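Local atomic coordinates of ALDH21) (Physcomitrella patens subsp. patens, PDB entry 5MZ5), a protein that acts as an NADP+-dependent succinic semialdehyde dehydrogenase of the aldehyde dehydrogenase family, oxidising succinic semialdehyde to succinate. Residues K39-G51 with H229-P243. Residues are numbered along the deposited sequence; the frame is centred on the assembly and turned at random.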
# COMPACT_ATOMS: atom_id res chain seq x y z
N LYS A 39 22.89 9.46 42.17
CA LYS A 39 22.22 10.69 41.77
C LYS A 39 22.12 10.74 40.25
O LYS A 39 23.09 10.47 39.55
CB LYS A 39 22.90 11.94 42.35
CG LYS A 39 22.84 12.00 43.86
CD LYS A 39 23.44 13.24 44.43
CE LYS A 39 23.05 13.43 45.89
NZ LYS A 39 23.64 12.39 46.78
N TYR A 40 20.91 11.02 39.76
CA TYR A 40 20.63 11.11 38.33
C TYR A 40 20.29 12.54 37.98
O TYR A 40 19.99 13.36 38.85
CB TYR A 40 19.43 10.19 37.97
CG TYR A 40 19.78 8.73 37.85
CD1 TYR A 40 19.96 7.93 38.98
CD2 TYR A 40 19.90 8.13 36.60
CE1 TYR A 40 20.29 6.58 38.87
CE2 TYR A 40 20.21 6.77 36.48
CZ TYR A 40 20.41 6.01 37.62
OH TYR A 40 20.72 4.68 37.52
N ASN A 41 20.33 12.85 36.69
CA ASN A 41 19.92 14.13 36.17
C ASN A 41 18.61 13.94 35.44
O ASN A 41 18.30 12.83 34.99
CB ASN A 41 20.94 14.67 35.17
CG ASN A 41 22.26 15.08 35.75
OD1 ASN A 41 23.31 14.61 35.33
ND2 ASN A 41 22.24 16.04 36.66
N ILE A 42 17.84 15.01 35.32
CA ILE A 42 16.61 15.03 34.54
C ILE A 42 16.95 15.82 33.28
O ILE A 42 17.99 16.49 33.24
CB ILE A 42 15.36 15.52 35.31
CG1 ILE A 42 15.51 16.96 35.84
CG2 ILE A 42 15.05 14.53 36.43
CD1 ILE A 42 14.22 17.64 36.38
N PHE A 43 16.12 15.70 32.24
CA PHE A 43 16.43 16.34 30.99
C PHE A 43 15.45 17.43 30.66
O PHE A 43 14.26 17.18 30.53
CB PHE A 43 16.60 15.29 29.86
CG PHE A 43 17.83 14.46 30.13
CD1 PHE A 43 19.09 14.88 29.69
CD2 PHE A 43 17.76 13.31 30.93
CE1 PHE A 43 20.24 14.14 30.00
CE2 PHE A 43 18.91 12.60 31.26
CZ PHE A 43 20.15 13.03 30.80
N LEU A 44 15.96 18.65 30.58
CA LEU A 44 15.19 19.85 30.30
C LEU A 44 15.74 20.49 29.04
O LEU A 44 16.88 20.97 29.04
CB LEU A 44 15.25 20.81 31.51
CG LEU A 44 14.64 22.21 31.36
CD1 LEU A 44 13.17 22.14 31.04
CD2 LEU A 44 14.82 23.02 32.63
N ALA A 45 14.93 20.47 27.96
CA ALA A 45 15.27 21.01 26.64
C ALA A 45 16.63 20.43 26.16
O ALA A 45 17.55 21.18 25.81
CB ALA A 45 15.31 22.54 26.69
N SER A 46 16.74 19.06 26.23
CA SER A 46 17.88 18.21 25.83
C SER A 46 19.09 18.22 26.77
O SER A 46 20.09 17.55 26.49
CB SER A 46 18.35 18.56 24.41
OG SER A 46 17.27 18.77 23.52
N LYS A 47 19.01 18.99 27.87
CA LYS A 47 20.15 19.17 28.75
C LYS A 47 19.98 18.56 30.15
O LYS A 47 18.89 18.65 30.73
CB LYS A 47 20.54 20.67 28.84
CG LYS A 47 20.84 21.28 27.47
CD LYS A 47 21.92 22.34 27.53
CE LYS A 47 22.47 22.70 26.17
NZ LYS A 47 23.19 21.56 25.50
N PRO A 48 21.05 17.93 30.70
CA PRO A 48 20.95 17.36 32.05
C PRO A 48 20.88 18.47 33.11
O PRO A 48 21.65 19.42 33.04
CB PRO A 48 22.23 16.52 32.19
CG PRO A 48 23.20 17.15 31.28
CD PRO A 48 22.41 17.75 30.14
N VAL A 49 19.92 18.38 34.03
CA VAL A 49 19.78 19.36 35.10
C VAL A 49 19.57 18.65 36.44
O VAL A 49 19.09 17.51 36.47
CB VAL A 49 18.73 20.50 34.86
CG1 VAL A 49 19.05 21.32 33.61
CG2 VAL A 49 17.31 19.96 34.81
N ASP A 50 19.98 19.32 37.54
CA ASP A 50 19.78 18.90 38.93
C ASP A 50 19.66 20.14 39.83
O ASP A 50 18.54 20.58 40.09
CB ASP A 50 20.82 17.85 39.41
CG ASP A 50 22.26 18.32 39.46
OD1 ASP A 50 22.94 18.25 38.41
OD2 ASP A 50 22.70 18.75 40.55
N GLY A 51 20.80 20.73 40.18
CA GLY A 51 20.91 21.94 41.00
C GLY A 51 20.15 21.95 42.31
O GLY A 51 20.15 20.96 43.05
N HIS A 229 20.88 12.96 24.81
CA HIS A 229 21.65 14.16 25.08
C HIS A 229 22.97 14.21 24.30
O HIS A 229 23.38 15.28 23.86
CB HIS A 229 21.91 14.29 26.61
CG HIS A 229 22.95 15.31 26.97
ND1 HIS A 229 22.77 16.67 26.71
CD2 HIS A 229 24.18 15.13 27.50
CE1 HIS A 229 23.88 17.26 27.10
NE2 HIS A 229 24.76 16.38 27.59
N LYS A 230 23.63 13.05 24.10
CA LYS A 230 24.90 12.94 23.38
C LYS A 230 24.74 12.89 21.85
O LYS A 230 25.74 12.85 21.15
CB LYS A 230 25.67 11.69 23.87
CG LYS A 230 26.07 11.72 25.36
CD LYS A 230 26.66 10.37 25.85
CE LYS A 230 25.64 9.25 26.07
NZ LYS A 230 26.21 8.08 26.78
N ILE A 231 23.49 12.91 21.33
CA ILE A 231 23.26 12.83 19.88
C ILE A 231 23.10 14.23 19.27
O ILE A 231 22.08 14.90 19.43
CB ILE A 231 22.11 11.84 19.52
CG1 ILE A 231 22.41 10.43 20.07
CG2 ILE A 231 21.87 11.81 17.99
CD1 ILE A 231 21.24 9.47 20.09
N GLU A 232 24.15 14.65 18.53
CA GLU A 232 24.31 15.95 17.88
C GLU A 232 23.25 16.24 16.80
O GLU A 232 22.86 17.39 16.66
CB GLU A 232 25.74 16.13 17.33
CG GLU A 232 26.20 15.05 16.35
CD GLU A 232 26.97 13.87 16.92
OE1 GLU A 232 26.46 13.19 17.85
OE2 GLU A 232 28.08 13.59 16.40
N GLU A 233 22.80 15.19 16.05
CA GLU A 233 21.78 15.29 14.99
C GLU A 233 20.42 15.75 15.53
O GLU A 233 19.64 16.35 14.79
CB GLU A 233 21.56 13.92 14.30
CG GLU A 233 22.66 13.48 13.36
CD GLU A 233 23.74 12.60 13.95
OE1 GLU A 233 23.99 12.68 15.17
OE2 GLU A 233 24.37 11.85 13.17
N LEU A 234 20.14 15.46 16.81
CA LEU A 234 18.88 15.83 17.44
C LEU A 234 18.87 17.30 17.86
O LEU A 234 19.71 17.68 18.67
CB LEU A 234 18.58 14.86 18.60
CG LEU A 234 17.12 14.69 19.02
CD1 LEU A 234 16.24 14.18 17.86
CD2 LEU A 234 17.02 13.77 20.22
N PRO A 235 18.00 18.15 17.27
CA PRO A 235 17.99 19.59 17.62
C PRO A 235 17.83 19.88 19.12
O PRO A 235 17.20 19.10 19.83
CB PRO A 235 16.80 20.15 16.82
CG PRO A 235 16.63 19.19 15.67
CD PRO A 235 16.96 17.85 16.25
N LEU A 236 18.39 21.00 19.59
CA LEU A 236 18.28 21.44 20.98
C LEU A 236 16.81 21.73 21.32
O LEU A 236 16.11 22.40 20.56
CB LEU A 236 19.15 22.67 21.22
CG LEU A 236 19.36 23.07 22.67
CD1 LEU A 236 20.36 22.12 23.35
CD2 LEU A 236 19.81 24.53 22.76
N GLY A 237 16.34 21.17 22.43
CA GLY A 237 14.95 21.31 22.87
C GLY A 237 13.99 20.29 22.29
O GLY A 237 12.80 20.36 22.58
N ALA A 238 14.49 19.31 21.49
CA ALA A 238 13.68 18.24 20.88
C ALA A 238 13.06 17.32 21.94
O ALA A 238 12.04 16.66 21.69
CB ALA A 238 14.55 17.41 19.95
N PHE A 239 13.71 17.23 23.10
CA PHE A 239 13.20 16.37 24.15
C PHE A 239 13.42 16.93 25.54
O PHE A 239 14.37 17.67 25.80
CB PHE A 239 13.78 14.94 24.04
CG PHE A 239 15.18 14.76 24.59
CD1 PHE A 239 16.30 15.10 23.82
CD2 PHE A 239 15.38 14.31 25.89
CE1 PHE A 239 17.59 14.97 24.35
CE2 PHE A 239 16.67 14.18 26.41
CZ PHE A 239 17.77 14.51 25.64
N SER A 240 12.52 16.52 26.44
CA SER A 240 12.58 16.74 27.87
C SER A 240 12.03 15.48 28.51
O SER A 240 11.05 14.92 28.00
CB SER A 240 11.76 17.96 28.29
OG SER A 240 12.47 19.15 28.01
N ILE A 241 12.69 14.99 29.55
CA ILE A 241 12.29 13.81 30.33
C ILE A 241 12.32 14.25 31.80
O ILE A 241 13.39 14.46 32.37
CB ILE A 241 13.10 12.51 30.05
CG1 ILE A 241 13.07 12.15 28.54
CG2 ILE A 241 12.60 11.32 30.95
CD1 ILE A 241 14.08 11.16 28.12
N LEU A 242 11.11 14.51 32.35
CA LEU A 242 10.94 15.02 33.70
C LEU A 242 9.97 14.20 34.58
O LEU A 242 8.76 14.21 34.33
CB LEU A 242 10.45 16.49 33.69
CG LEU A 242 10.78 17.40 32.52
CD1 LEU A 242 9.62 18.34 32.23
CD2 LEU A 242 12.03 18.24 32.82
N PRO A 243 10.46 13.53 35.65
CA PRO A 243 9.54 12.90 36.62
C PRO A 243 8.86 14.09 37.33
O PRO A 243 9.52 15.06 37.71
CB PRO A 243 10.47 12.12 37.56
CG PRO A 243 11.83 12.15 36.89
CD PRO A 243 11.86 13.41 36.11
O HOH W 1 18.06 17.15 21.48
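Ser46, in the tight turn of the 39-51 hairpin, meets segment 229-243 with nearly all its atoms. Its N donates to Phe239 O (2.8 Å), nearly in line with the carbonyl though bent at the hydrogen, while CA sits over one face of the Phe239 ring, 3.9 Å from the centroid, as a CH-pi contact. From there CB runs past Phe239 CE1, and chi1 of -42° turns OG away from the carbonyl carbon, where it accepts from Gly237 N at 2.8 Å. The same hydroxyl bonds a water that bridges to Pro235 O, so a small group able both to accept and to donate suits this buried position. Leu44 to Lys47 form a type I' turn, favoured in beta hairpins with a two-residue loop; Ala45 and Ser46 both have the positive phi it needs. Gly237 holds the third position of the type II turn from Pro235 to Ala238, whose positive phi suits a residue without a side chain.

Antiparallel to strand 239-241, an edge strand, within this chain, of the Rossmann-type sheet, strand 42-44 adds one hydrogen-bonded pair: Phe43 N to Ile241 O (3.0 Å) and Ile241 N to Phe43 O. Beyond it, Ser240 OG takes Ala45 N at 2.8 Å in an almost straight bond (170°), a side chain replacing a carbonyl. Phe43 CB lies 3.6 Å from Phe239 CE2, the two side chains side by side, and Phe43 CE1 meets His229 CB. The His229 ring suits two roles: ND1 donates to Ser46 O (2.8 Å), in the carbonyl plane though the oxygen sits somewhat out of the ring plane, and Pro48 CD rests over one ring face, 3.6 Å from the centroid.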